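Local coordinates for protein abietadiene synthase, chloroplastic (PDB 3S9V) that belongs to the plant terpene synthase family, a group of large, almost wholly helical enzymes built from several domains, at residues R273-D278 with D319-A324; T364-V369 with E391-N396; V401-K406 with N412-V417; L421-H426 with K773-N778. All coordinates share one frame; numbering follows the deposited sequence.

Interaction 1: R273-D278 with D319-A324; sequences RLWAVD and DIDDTA
The indole of Trp275 points the outer end of its six-membered ring at Asp321 and Asp322, and its orientation against the two carboxylates differs. Asp321 meets it at the rim: OD2 lies 3.7 Å from Trp275 CZ2, near the ring plane, and the carboxylate stands 83° to the indole. Asp322 approaches more obliquely, its OD2 3.6 Å from Trp275 CZ3 and the two planes 53° apart. No hydrogen bond links the segments, and Asp322 OD2 is buried here with no polar partner in the model. Beside the indole, Leu274 CD1 touches Asp322 O at 3.7 Å. A first torsion of -153° sets the Asp321 carboxylate beside its own carbonyl carbon and brings it to the indole, while its OD1 takes a hydrogen bond from Asn368. Asp319 caps helix 320-332, its OD2 accepting an almost straight bond from Asp322 N at 2.9 Å. The run Asp319-Ile320-Asp321-Asp322 matches the DXDD signature of class II terpene cyclases.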
loop_
_atom_site.group_PDB
_atom_site.type_symbol
_atom_site.label_atom_id
_atom_site.label_comp_id
_atom_site.label_asym_id
_atom_site.label_seq_id
_atom_site.Cartn_x
_atom_site.Cartn_y
_atom_site.Cartn_z
ATOM N N ARG A 273 -10.317 -9.181 -4.971
ATOM C CA ARG A 273 -8.979 -9.736 -5.151
ATOM C C ARG A 273 -7.856 -8.744 -4.873
ATOM O O ARG A 273 -6.889 -9.082 -4.189
ATOM C CB ARG A 273 -8.827 -10.309 -6.562
ATOM C CG ARG A 273 -9.545 -11.646 -6.767
ATOM C CD ARG A 273 -9.426 -12.113 -8.207
ATOM N NE ARG A 273 -9.991 -13.446 -8.414
ATOM C CZ ARG A 273 -11.292 -13.721 -8.399
ATOM N NH1 ARG A 273 -12.180 -12.755 -8.189
ATOM N NH2 ARG A 273 -11.703 -14.965 -8.587
ATOM N N LEU A 274 -7.986 -7.523 -5.389
ATOM C CA LEU A 274 -6.958 -6.502 -5.192
ATOM C C LEU A 274 -6.805 -6.062 -3.739
ATOM O O LEU A 274 -5.681 -5.853 -3.253
ATOM C CB LEU A 274 -7.243 -5.277 -6.073
ATOM C CG LEU A 274 -7.030 -5.466 -7.580
ATOM C CD1 LEU A 274 -7.599 -4.273 -8.305
ATOM C CD2 LEU A 274 -5.537 -5.636 -7.910
ATOM N N TRP A 275 -7.933 -5.924 -3.049
ATOM C CA TRP A 275 -7.913 -5.500 -1.657
ATOM C C TRP A 275 -7.419 -6.614 -0.720
ATOM O O TRP A 275 -6.745 -6.352 0.274
ATOM C CB TRP A 275 -9.307 -5.015 -1.247
ATOM C CG TRP A 275 -9.461 -3.527 -1.303
ATOM C CD1 TRP A 275 -9.616 -2.688 -0.243
ATOM C CD2 TRP A 275 -9.413 -2.690 -2.472
ATOM N NE1 TRP A 275 -9.662 -1.382 -0.669
ATOM C CE2 TRP A 275 -9.539 -1.354 -2.032
ATOM C CE3 TRP A 275 -9.273 -2.940 -3.843
ATOM C CZ2 TRP A 275 -9.529 -0.267 -2.914
ATOM C CZ3 TRP A 275 -9.263 -1.856 -4.726
ATOM C CH2 TRP A 275 -9.390 -0.536 -4.254
ATOM N N ALA A 276 -7.742 -7.857 -1.044
ATOM C CA ALA A 276 -7.297 -8.975 -0.219
ATOM C C ALA A 276 -5.779 -9.075 -0.294
ATOM O O ALA A 276 -5.100 -9.255 0.725
ATOM C CB ALA A 276 -7.938 -10.274 -0.706
ATOM N N VAL A 277 -5.256 -8.955 -1.514
ATOM C CA VAL A 277 -3.816 -9.026 -1.757
ATOM C C VAL A 277 -3.073 -7.873 -1.095
ATOM O O VAL A 277 -2.010 -8.061 -0.494
ATOM C CB VAL A 277 -3.510 -8.992 -3.278
ATOM C CG1 VAL A 277 -2.025 -8.700 -3.520
ATOM C CG2 VAL A 277 -3.903 -10.316 -3.917
ATOM N N ASP A 278 -3.631 -6.675 -1.221
ATOM C CA ASP A 278 -3.014 -5.483 -0.649
ATOM C C ASP A 278 -3.030 -5.599 0.871
ATOM O O ASP A 278 -2.084 -5.199 1.540
ATOM C CB ASP A 278 -3.774 -4.223 -1.101
ATOM C CG ASP A 278 -3.080 -2.940 -0.682
ATOM O OD1 ASP A 278 -1.878 -2.784 -0.986
ATOM O OD2 ASP A 278 -3.732 -2.083 -0.056
ATOM N N ASP A 319 -12.821 3.198 -12.107
ATOM C CA ASP A 319 -12.682 4.149 -11.009
ATOM C C ASP A 319 -11.211 4.231 -10.624
ATOM O O ASP A 319 -10.486 3.238 -10.687
ATOM C CB ASP A 319 -13.525 3.742 -9.802
ATOM C CG ASP A 319 -13.006 2.506 -9.116
ATOM O OD1 ASP A 319 -13.194 1.399 -9.658
ATOM O OD2 ASP A 319 -12.407 2.646 -8.032
ATOM N N ILE A 320 -10.778 5.418 -10.219
ATOM C CA ILE A 320 -9.387 5.636 -9.867
ATOM C C ILE A 320 -8.885 4.764 -8.713
ATOM O O ILE A 320 -7.708 4.414 -8.672
ATOM C CB ILE A 320 -9.136 7.120 -9.535
ATOM C CG1 ILE A 320 -7.665 7.463 -9.772
ATOM C CG2 ILE A 320 -9.528 7.411 -8.093
ATOM C CD1 ILE A 320 -7.365 8.942 -9.660
ATOM N N ASP A 321 -9.770 4.396 -7.790
ATOM C CA ASP A 321 -9.356 3.583 -6.648
ATOM C C ASP A 321 -8.936 2.180 -7.082
ATOM O O ASP A 321 -7.829 1.753 -6.776
ATOM C CB ASP A 321 -10.482 3.506 -5.604
ATOM C CG ASP A 321 -9.958 3.271 -4.183
ATOM O OD1 ASP A 321 -8.717 3.183 -3.987
ATOM O OD2 ASP A 321 -10.796 3.183 -3.258
ATOM N N ASP A 322 -9.814 1.468 -7.791
ATOM C CA ASP A 322 -9.495 0.120 -8.263
ATOM C C ASP A 322 -8.352 0.154 -9.280
ATOM O O ASP A 322 -7.524 -0.758 -9.328
ATOM C CB ASP A 322 -10.703 -0.537 -8.938
ATOM C CG ASP A 322 -11.774 -0.953 -7.955
ATOM O OD1 ASP A 322 -12.729 -0.177 -7.750
ATOM O OD2 ASP A 322 -11.658 -2.058 -7.379
ATOM N N THR A 323 -8.323 1.198 -10.103
ATOM C CA THR A 323 -7.289 1.333 -11.123
ATOM C C THR A 323 -5.928 1.621 -10.507
ATOM O O THR A 323 -4.923 1.057 -10.924
ATOM C CB THR A 323 -7.626 2.450 -12.125
ATOM O OG1 THR A 323 -8.854 2.134 -12.788
ATOM C CG2 THR A 323 -6.516 2.582 -13.159
ATOM N N ALA A 324 -5.896 2.498 -9.514
ATOM C CA ALA A 324 -4.645 2.822 -8.841
ATOM C C ALA A 324 -4.134 1.607 -8.059
ATOM O O ALA A 324 -2.937 1.333 -8.053
ATOM C CB ALA A 324 -4.843 4.006 -7.910
#

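Interaction 2: T364-V369 with E391-N396; sequences TDMLNV and ERYLRN
Helix segments 364-369 and 391-396 run roughly antiparallel, at 136°, and come closest at Met366 and Leu394, whose CA atoms are 7.1 Å apart. This is helix-on-helix packing within the all-helical N-terminal terpene synthase region. The contact is wholly apolar and splits into two patches. In the first, Met366 lies over one face of the Tyr393 ring: its CG sits 3.7 Å from the ring centroid and 26° off the normal, a CH-pi contact displaced toward the rim, with Tyr393 CD1 as the nearest ring atom at 3.4 Å from CG. The methionine chain then bends at its second and third torsions, leaving SD 4.9 Å from the same centroid in an oblique Met-aromatic contact. With CG anti to the backbone N (chi1 176°), Tyr393 presents a ring face to Met366, and the two side chains cross at about a right angle. The second patch belongs to Leu394, whose two methyls divide the work. CD2 lies 4.2 Å from Met366 CB, while CD1 rests 4.0 Å from Leu367 CA and meets the CD1 methyl of Leu367. Further round, helix 320-332 covers another side of helix 363-373 through Asp365, Asn368 and Val369, and helix 413-422 lies against both partners, touching Leu367 through Glu416 and Ala420 and Leu394 through Leu421.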
loop_
_atom_site.group_PDB
_atom_site.type_symbol
_atom_site.label_atom_id
_atom_site.label_comp_id
_atom_site.label_asym_id
_atom_site.label_seq_id
_atom_site.Cartn_x
_atom_site.Cartn_y
_atom_site.Cartn_z
ATOM N N THR A 364 -9.759 8.128 1.214
ATOM C CA THR A 364 -9.406 6.752 0.918
ATOM C C THR A 364 -8.853 6.574 -0.496
ATOM O O THR A 364 -7.758 6.038 -0.670
ATOM C CB THR A 364 -10.610 5.824 1.139
ATOM O OG1 THR A 364 -10.987 5.868 2.521
ATOM C CG2 THR A 364 -10.259 4.397 0.779
ATOM N N ASP A 365 -9.577 7.037 -1.511
ATOM C CA ASP A 365 -9.079 6.878 -2.874
ATOM C C ASP A 365 -7.843 7.723 -3.205
ATOM O O ASP A 365 -6.941 7.244 -3.898
ATOM C CB ASP A 365 -10.193 7.128 -3.902
ATOM C CG ASP A 365 -10.975 8.395 -3.628
ATOM O OD1 ASP A 365 -11.643 8.463 -2.568
ATOM O OD2 ASP A 365 -10.925 9.314 -4.476
ATOM N N MET A 366 -7.778 8.966 -2.728
ATOM C CA MET A 366 -6.597 9.778 -3.020
ATOM C C MET A 366 -5.402 9.099 -2.372
ATOM O O MET A 366 -4.288 9.175 -2.887
ATOM C CB MET A 366 -6.728 11.223 -2.497
ATOM C CG MET A 366 -7.669 12.134 -3.306
ATOM S SD MET A 366 -7.278 12.317 -5.079
ATOM C CE MET A 366 -8.186 10.949 -5.755
ATOM N N LEU A 367 -5.637 8.419 -1.250
ATOM C CA LEU A 367 -4.553 7.727 -0.569
ATOM C C LEU A 367 -3.994 6.581 -1.414
ATOM O O LEU A 367 -2.778 6.456 -1.565
ATOM C CB LEU A 367 -5.005 7.179 0.787
ATOM C CG LEU A 367 -3.954 6.272 1.445
ATOM C CD1 LEU A 367 -2.640 7.025 1.577
ATOM C CD2 LEU A 367 -4.436 5.800 2.809
ATOM N N ASN A 368 -4.866 5.739 -1.959
ATOM C CA ASN A 368 -4.376 4.636 -2.781
ATOM C C ASN A 368 -3.711 5.154 -4.052
ATOM O O ASN A 368 -2.779 4.536 -4.577
ATOM C CB ASN A 368 -5.511 3.661 -3.109
ATOM C CG ASN A 368 -5.973 2.888 -1.883
ATOM O OD1 ASN A 368 -5.151 2.404 -1.102
ATOM N ND2 ASN A 368 -7.287 2.765 -1.710
ATOM N N VAL A 369 -4.181 6.301 -4.535
ATOM C CA VAL A 369 -3.604 6.914 -5.718
ATOM C C VAL A 369 -2.211 7.423 -5.346
ATOM O O VAL A 369 -1.276 7.325 -6.139
ATOM C CB VAL A 369 -4.469 8.105 -6.230
ATOM C CG1 VAL A 369 -3.713 8.892 -7.292
ATOM C CG2 VAL A 369 -5.779 7.592 -6.809
ATOM N N GLU A 391 -0.916 14.637 -2.753
ATOM C CA GLU A 391 -0.230 15.196 -1.594
ATOM C C GLU A 391 -0.948 16.433 -1.072
ATOM O O GLU A 391 -1.207 16.543 0.126
ATOM C CB GLU A 391 1.221 15.550 -1.925
ATOM C CG GLU A 391 2.210 14.449 -1.577
ATOM C CD GLU A 391 3.652 14.928 -1.600
ATOM O OE1 GLU A 391 4.177 15.196 -2.703
ATOM O OE2 GLU A 391 4.257 15.046 -0.509
ATOM N N ARG A 392 -1.271 17.366 -1.963
ATOM C CA ARG A 392 -1.964 18.577 -1.536
ATOM C C ARG A 392 -3.329 18.250 -0.942
ATOM O O ARG A 392 -3.757 18.860 0.041
ATOM C CB ARG A 392 -2.113 19.556 -2.706
ATOM C CG ARG A 392 -0.813 20.276 -3.043
ATOM C CD ARG A 392 -0.966 21.340 -4.125
ATOM N NE ARG A 392 -1.053 20.787 -5.476
ATOM C CZ ARG A 392 -2.156 20.271 -6.010
ATOM N NH1 ARG A 392 -3.281 20.236 -5.306
ATOM N NH2 ARG A 392 -2.131 19.793 -7.249
ATOM N N TYR A 393 -4.003 17.268 -1.521
ATOM C CA TYR A 393 -5.315 16.888 -1.034
ATOM C C TYR A 393 -5.279 16.129 0.297
ATOM O O TYR A 393 -6.120 16.362 1.164
ATOM C CB TYR A 393 -6.037 16.055 -2.091
ATOM C CG TYR A 393 -7.378 15.535 -1.642
ATOM C CD1 TYR A 393 -7.470 14.408 -0.823
ATOM C CD2 TYR A 393 -8.557 16.174 -2.025
ATOM C CE1 TYR A 393 -8.698 13.929 -0.397
ATOM C CE2 TYR A 393 -9.797 15.702 -1.602
ATOM C CZ TYR A 393 -9.858 14.579 -0.789
ATOM O OH TYR A 393 -11.077 14.098 -0.374
ATOM N N LEU A 394 -4.323 15.220 0.461
ATOM C CA LEU A 394 -4.238 14.463 1.706
ATOM C C LEU A 394 -3.821 15.349 2.871
ATOM O O LEU A 394 -4.331 15.194 3.981
ATOM C CB LEU A 394 -3.266 13.283 1.571
ATOM C CG LEU A 394 -3.764 12.112 0.715
ATOM C CD1 LEU A 394 -2.679 11.063 0.618
ATOM C CD2 LEU A 394 -5.032 11.519 1.322
ATOM N N ARG A 395 -2.904 16.281 2.614
ATOM C CA ARG A 395 -2.432 17.190 3.654
ATOM C C ARG A 395 -3.510 18.174 4.064
ATOM O O ARG A 395 -3.606 18.552 5.233
ATOM C CB ARG A 395 -1.181 17.947 3.197
ATOM C CG ARG A 395 0.056 17.072 3.189
ATOM C CD ARG A 395 1.315 17.837 2.854
ATOM N NE ARG A 395 2.479 16.951 2.849
ATOM C CZ ARG A 395 2.948 16.308 3.919
ATOM N NH1 ARG A 395 2.358 16.444 5.101
ATOM N NH2 ARG A 395 4.008 15.518 3.804
ATOM N N ASN A 396 -4.329 18.592 3.107
ATOM C CA ASN A 396 -5.398 19.518 3.432
ATOM C C ASN A 396 -6.510 18.760 4.167
ATOM O O ASN A 396 -7.317 19.357 4.881
ATOM C CB ASN A 396 -5.950 20.166 2.165
ATOM C CG ASN A 396 -6.913 21.292 2.468
ATOM O OD1 ASN A 396 -6.532 22.316 3.035
ATOM N ND2 ASN A 396 -8.173 21.106 2.098
#

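Interaction 3: V401-K406 with N412-V417; sequences VDAFDK and NIRGEV
Asn412 and Phe404 form the tight part of a contact between a type II beta turn, Asp402 to Asp405, and the N-terminus of helix 413-422, for which Asn412 is the N-cap. The buried amide of Asn412 lies almost flat on the Phe404 ring, their planes 19° apart, with CG 3.7 Å above the plane over the ring centre. Its OD1 accepts from Phe404 N at 3.1 Å, the donor well above the carbonyl plane, and also takes a weak capping bond from Gly415 N at 3.4 Å. ND2 is held by Asn440. A second packed patch joins Val401 CG1 to Ile413 CG2 at 4.2 Å and lays the extended Arg414 chain along Ala403, whose N is 3.5 Å from Arg414 CD; beyond, Arg414 NH1 donates to Leu398 O and NE forms a salt bridge with Glu418. The solvent side is the turn itself, where Asp402, Ala403 and Phe404 are exposed. Between turn and helix sits one water, donating to Asp402 O and to Asn412 OD1, each 3.2 Å away.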
loop_
_atom_site.group_PDB
_atom_site.type_symbol
_atom_site.label_atom_id
_atom_site.label_comp_id
_atom_site.label_asym_id
_atom_site.label_seq_id
_atom_site.Cartn_x
_atom_site.Cartn_y
_atom_site.Cartn_z
ATOM N N VAL A 401 -9.753 15.983 9.460
ATOM C CA VAL A 401 -10.070 14.598 9.796
ATOM C C VAL A 401 -9.375 14.207 11.097
ATOM O O VAL A 401 -8.199 14.498 11.292
ATOM C CB VAL A 401 -9.634 13.630 8.672
ATOM C CG1 VAL A 401 -10.104 12.209 8.994
ATOM C CG2 VAL A 401 -10.206 14.094 7.337
ATOM N N ASP A 402 -10.108 13.542 11.984
ATOM C CA ASP A 402 -9.562 13.141 13.274
ATOM C C ASP A 402 -9.231 11.654 13.353
ATOM O O ASP A 402 -9.888 10.827 12.718
ATOM C CB ASP A 402 -10.551 13.502 14.385
ATOM C CG ASP A 402 -10.966 14.963 14.340
ATOM O OD1 ASP A 402 -10.072 15.837 14.399
ATOM O OD2 ASP A 402 -12.186 15.235 14.248
ATOM N N ALA A 403 -8.210 11.327 14.143
ATOM C CA ALA A 403 -7.790 9.942 14.319
ATOM C C ALA A 403 -8.886 9.132 14.996
ATOM O O ALA A 403 -9.531 9.595 15.939
ATOM C CB ALA A 403 -6.507 9.875 15.142
ATOM N N PHE A 404 -9.090 7.917 14.496
ATOM C CA PHE A 404 -10.107 7.010 15.019
ATOM C C PHE A 404 -11.509 7.642 15.063
ATOM O O PHE A 404 -12.310 7.327 15.947
ATOM C CB PHE A 404 -9.700 6.521 16.417
ATOM C CG PHE A 404 -8.295 5.995 16.489
ATOM C CD1 PHE A 404 -7.249 6.821 16.897
ATOM C CD2 PHE A 404 -8.011 4.679 16.127
ATOM C CE1 PHE A 404 -5.935 6.345 16.945
ATOM C CE2 PHE A 404 -6.702 4.192 16.167
ATOM C CZ PHE A 404 -5.661 5.028 16.577
ATOM N N ASP A 405 -11.801 8.521 14.106
ATOM C CA ASP A 405 -13.104 9.189 14.040
ATOM C C ASP A 405 -14.234 8.173 14.166
ATOM O O ASP A 405 -14.358 7.263 13.341
ATOM C CB ASP A 405 -13.249 9.958 12.725
ATOM C CG ASP A 405 -14.549 10.740 12.649
ATOM O OD1 ASP A 405 -15.627 10.114 12.582
ATOM O OD2 ASP A 405 -14.499 11.989 12.665
ATOM N N LYS A 406 -15.060 8.344 15.192
ATOM C CA LYS A 406 -16.159 7.425 15.460
ATOM C C LYS A 406 -17.214 7.324 14.361
ATOM O O LYS A 406 -18.042 6.411 14.376
ATOM C CB LYS A 406 -16.844 7.793 16.782
ATOM C CG LYS A 406 -17.649 9.088 16.743
ATOM C CD LYS A 406 -18.485 9.247 18.012
ATOM C CE LYS A 406 -19.463 10.411 17.893
ATOM N NZ LYS A 406 -20.401 10.511 19.051
ATOM N N ASN A 412 -8.872 3.822 11.226
ATOM C CA ASN A 412 -8.044 5.011 11.420
ATOM C C ASN A 412 -7.344 5.408 10.128
ATOM O O ASN A 412 -6.152 5.165 9.953
ATOM C CB ASN A 412 -7.002 4.770 12.519
ATOM C CG ASN A 412 -6.193 6.027 12.850
ATOM O OD1 ASN A 412 -6.682 7.152 12.716
ATOM N ND2 ASN A 412 -4.961 5.835 13.310
ATOM N N ILE A 413 -8.093 6.034 9.231
ATOM C CA ILE A 413 -7.547 6.456 7.960
ATOM C C ILE A 413 -6.459 7.507 8.170
ATOM O O ILE A 413 -5.475 7.546 7.429
ATOM C CB ILE A 413 -8.667 7.011 7.039
ATOM C CG1 ILE A 413 -8.190 7.012 5.592
ATOM C CG2 ILE A 413 -9.073 8.416 7.474
ATOM C CD1 ILE A 413 -7.875 5.626 5.060
ATOM N N ARG A 414 -6.622 8.350 9.189
ATOM C CA ARG A 414 -5.628 9.384 9.459
ATOM C C ARG A 414 -4.263 8.752 9.682
ATOM O O ARG A 414 -3.249 9.251 9.196
ATOM C CB ARG A 414 -6.010 10.206 10.687
ATOM C CG ARG A 414 -5.109 11.413 10.907
ATOM C CD ARG A 414 -5.291 11.998 12.295
ATOM N NE ARG A 414 -4.450 13.173 12.504
ATOM C CZ ARG A 414 -4.654 14.351 11.927
ATOM N NH1 ARG A 414 -5.675 14.519 11.104
ATOM N NH2 ARG A 414 -3.836 15.363 12.174
ATOM N N GLY A 415 -4.239 7.647 10.421
ATOM C CA GLY A 415 -2.986 6.966 10.677
ATOM C C GLY A 415 -2.358 6.447 9.393
ATOM O O GLY A 415 -1.137 6.475 9.230
ATOM N N GLU A 416 -3.189 5.960 8.475
ATOM C CA GLU A 416 -2.681 5.449 7.208
ATOM C C GLU A 416 -2.155 6.595 6.361
ATOM O O GLU A 416 -1.152 6.462 5.666
ATOM C CB GLU A 416 -3.777 4.706 6.447
ATOM C CG GLU A 416 -4.160 3.370 7.053
ATOM C CD GLU A 416 -5.242 2.665 6.244
ATOM O OE1 GLU A 416 -5.049 2.473 5.020
ATOM O OE2 GLU A 416 -6.283 2.304 6.831
ATOM N N VAL A 417 -2.838 7.725 6.418
ATOM C CA VAL A 417 -2.406 8.884 5.662
ATOM C C VAL A 417 -1.079 9.383 6.232
ATOM O O VAL A 417 -0.081 9.474 5.515
ATOM C CB VAL A 417 -3.458 10.008 5.726
ATOM C CG1 VAL A 417 -2.926 11.273 5.061
ATOM C CG2 VAL A 417 -4.739 9.541 5.037
HETATM O O HOH W 1 -9.272 8.138 11.196
#

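Interaction 4: L421-H426 with K773-N778; sequences LKYPWH and KEHVKN
Tyr423 and His775 meet through a single hydrogen bond, His775 NE2 donating to Tyr423 OH at 3.3 Å with an N-H...O angle of 173°. The bond is long but straight, and the hydroxyl lies in the imidazole plane, at the ring edge. The two rings are turned 79° apart with centroids 5.7 Å from each other, an oblique pairing that is neither a stack nor a T-shape. Tyr423 has CG anti to its carbonyl carbon (chi1 -60°), and His775 adopts practically the same first torsion. The two side chains approach from opposite directions and together bridge backbones whose CA atoms are 11.8 Å apart. In the all-helical fold this joins the end of helix 413-422 to helix 768-781, the last helix of the chain. Lys422, whose CG lies 4.1 Å above one face of the Tyr423 ring, also reaches helix 768-781 with its extended chain and forms a salt bridge with Glu771. Each carboxylate oxygen of Glu774 has a partner in its own helix: Lys777 NZ bridges OE1 at 3.2 Å, on the syn side, and Asn778 ND2 donates to OE2 at 2.9 Å, on the anti side, in a bent bond. Leu756 of helix 741-757 touches both Tyr423 and His775.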
loop_
_atom_site.group_PDB
_atom_site.type_symbol
_atom_site.label_atom_id
_atom_site.label_comp_id
_atom_site.label_asym_id
_atom_site.label_seq_id
_atom_site.Cartn_x
_atom_site.Cartn_y
_atom_site.Cartn_z
ATOM N N LEU A 421 2.307 9.639 4.002
ATOM C CA LEU A 421 2.906 10.923 3.664
ATOM C C LEU A 421 4.308 11.107 4.220
ATOM O O LEU A 421 5.172 11.676 3.550
ATOM C CB LEU A 421 2.011 12.080 4.122
ATOM C CG LEU A 421 0.770 12.281 3.243
ATOM C CD1 LEU A 421 -0.077 13.424 3.780
ATOM C CD2 LEU A 421 1.209 12.572 1.815
ATOM N N LYS A 422 4.546 10.615 5.433
ATOM C CA LYS A 422 5.864 10.759 6.035
ATOM C C LYS A 422 6.825 9.657 5.588
ATOM O O LYS A 422 8.019 9.899 5.425
ATOM C CB LYS A 422 5.749 10.773 7.562
ATOM C CG LYS A 422 7.020 11.197 8.274
ATOM C CD LYS A 422 6.802 11.261 9.774
ATOM C CE LYS A 422 8.054 11.717 10.500
ATOM N NZ LYS A 422 7.833 11.761 11.975
ATOM N N TYR A 423 6.304 8.450 5.381
ATOM C CA TYR A 423 7.133 7.327 4.946
ATOM C C TYR A 423 6.686 6.739 3.606
ATOM O O TYR A 423 6.167 5.613 3.547
ATOM C CB TYR A 423 7.131 6.237 6.020
ATOM C CG TYR A 423 7.670 6.717 7.350
ATOM C CD1 TYR A 423 9.009 7.080 7.490
ATOM C CD2 TYR A 423 6.831 6.849 8.456
ATOM C CE1 TYR A 423 9.505 7.572 8.700
ATOM C CE2 TYR A 423 7.315 7.340 9.672
ATOM C CZ TYR A 423 8.652 7.700 9.786
ATOM O OH TYR A 423 9.128 8.196 10.980
ATOM N N PRO A 424 6.876 7.501 2.510
ATOM C CA PRO A 424 6.504 7.075 1.157
ATOM C C PRO A 424 7.311 5.856 0.732
ATOM O O PRO A 424 8.204 5.407 1.446
ATOM C CB PRO A 424 6.861 8.285 0.289
ATOM C CG PRO A 424 6.821 9.426 1.227
ATOM C CD PRO A 424 7.424 8.867 2.483
ATOM N N TRP A 425 6.983 5.351 -0.452
ATOM C CA TRP A 425 7.627 4.200 -1.073
ATOM C C TRP A 425 9.134 4.061 -0.777
ATOM O O TRP A 425 9.580 3.105 -0.142
ATOM C CB TRP A 425 7.389 4.303 -2.585
ATOM C CG TRP A 425 8.056 3.272 -3.445
ATOM C CD1 TRP A 425 8.900 3.508 -4.485
ATOM C CD2 TRP A 425 7.872 1.853 -3.391
ATOM N NE1 TRP A 425 9.254 2.325 -5.091
ATOM C CE2 TRP A 425 8.638 1.293 -4.438
ATOM C CE3 TRP A 425 7.130 1.000 -2.561
ATOM C CZ2 TRP A 425 8.688 -0.079 -4.681
ATOM C CZ3 TRP A 425 7.178 -0.369 -2.803
ATOM C CH2 TRP A 425 7.954 -0.894 -3.857
ATOM N N HIS A 426 9.914 5.029 -1.229
ATOM C CA HIS A 426 11.357 4.978 -1.049
ATOM C C HIS A 426 11.885 5.099 0.375
ATOM O O HIS A 426 13.094 5.057 0.576
ATOM C CB HIS A 426 12.010 6.042 -1.933
ATOM C CG HIS A 426 11.812 5.804 -3.397
ATOM N ND1 HIS A 426 11.552 6.820 -4.291
ATOM C CD2 HIS A 426 11.835 4.662 -4.123
ATOM C CE1 HIS A 426 11.420 6.315 -5.504
ATOM N NE2 HIS A 426 11.588 5.008 -5.431
ATOM N N LYS A 773 16.008 5.946 16.990
ATOM C CA LYS A 773 15.659 5.284 18.245
ATOM C C LYS A 773 14.251 4.668 18.142
ATOM O O LYS A 773 14.028 3.505 18.498
ATOM C CB LYS A 773 15.708 6.314 19.382
ATOM C CG LYS A 773 15.464 5.771 20.783
ATOM C CD LYS A 773 16.644 4.954 21.292
ATOM C CE LYS A 773 16.423 4.505 22.736
ATOM N NZ LYS A 773 17.555 3.688 23.270
ATOM N N GLU A 774 13.313 5.462 17.634
ATOM C CA GLU A 774 11.924 5.041 17.471
ATOM C C GLU A 774 11.774 3.852 16.513
ATOM O O GLU A 774 11.004 2.926 16.775
ATOM C CB GLU A 774 11.094 6.233 16.976
ATOM C CG GLU A 774 9.612 5.965 16.735
ATOM C CD GLU A 774 8.862 5.589 17.999
ATOM O OE1 GLU A 774 9.129 6.199 19.057
ATOM O OE2 GLU A 774 7.994 4.692 17.930
ATOM N N HIS A 775 12.514 3.877 15.407
ATOM C CA HIS A 775 12.438 2.800 14.423
ATOM C C HIS A 775 12.968 1.501 14.996
ATOM O O HIS A 775 12.378 0.437 14.798
ATOM C CB HIS A 775 13.216 3.190 13.166
ATOM C CG HIS A 775 12.688 4.423 12.504
ATOM N ND1 HIS A 775 13.473 5.253 11.734
ATOM C CD2 HIS A 775 11.453 4.980 12.521
ATOM C CE1 HIS A 775 12.746 6.272 11.309
ATOM N NE2 HIS A 775 11.518 6.129 11.772
ATOM N N VAL A 776 14.079 1.598 15.716
ATOM C CA VAL A 776 14.701 0.439 16.339
ATOM C C VAL A 776 13.726 -0.200 17.319
ATOM O O VAL A 776 13.571 -1.425 17.360
ATOM C CB VAL A 776 16.000 0.851 17.078
ATOM C CG1 VAL A 776 16.455 -0.253 18.006
ATOM C CG2 VAL A 776 17.089 1.156 16.053
ATOM N N LYS A 777 13.063 0.640 18.100
ATOM C CA LYS A 777 12.101 0.161 19.078
ATOM C C LYS A 777 10.936 -0.572 18.396
ATOM O O LYS A 777 10.592 -1.690 18.785
ATOM C CB LYS A 777 11.578 1.343 19.903
ATOM C CG LYS A 777 10.692 0.962 21.081
ATOM C CD LYS A 777 10.154 2.200 21.799
ATOM C CE LYS A 777 9.225 3.011 20.901
ATOM N NZ LYS A 777 8.702 4.226 21.586
ATOM N N ASN A 778 10.353 0.050 17.372
ATOM C CA ASN A 778 9.218 -0.526 16.646
ATOM C C ASN A 778 9.492 -1.830 15.924
ATOM O O ASN A 778 8.595 -2.658 15.762
ATOM C CB ASN A 778 8.676 0.456 15.606
ATOM C CG ASN A 778 7.990 1.644 16.227
ATOM O OD1 ASN A 778 7.169 1.495 17.129
ATOM N ND2 ASN A 778 8.312 2.838 15.738
#

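Along the chain the four contacts come in series, each closing before the next opens. Interactions 1, 2 and 3 lie within the N-terminal terpene synthase region; from helix 320-332 onward they involve the successive helices 363-373, 381-397 and 413-422. Interactions 1 and 2, with centres about 15 Å apart, touch where Asp321 meets Asn368. Interactions 2 and 3, centres about 13 Å apart, touch by side-chain packing of helix 413-422 on its two predecessors. Interactions 3 and 4 use opposite ends of that helix. Interactions 2 and 4, centres about 19 Å apart, touch where Leu421 packs on Glu391, Leu394 and Arg395. A chain of contacts thus leads from the DXDD sequence to the last helix.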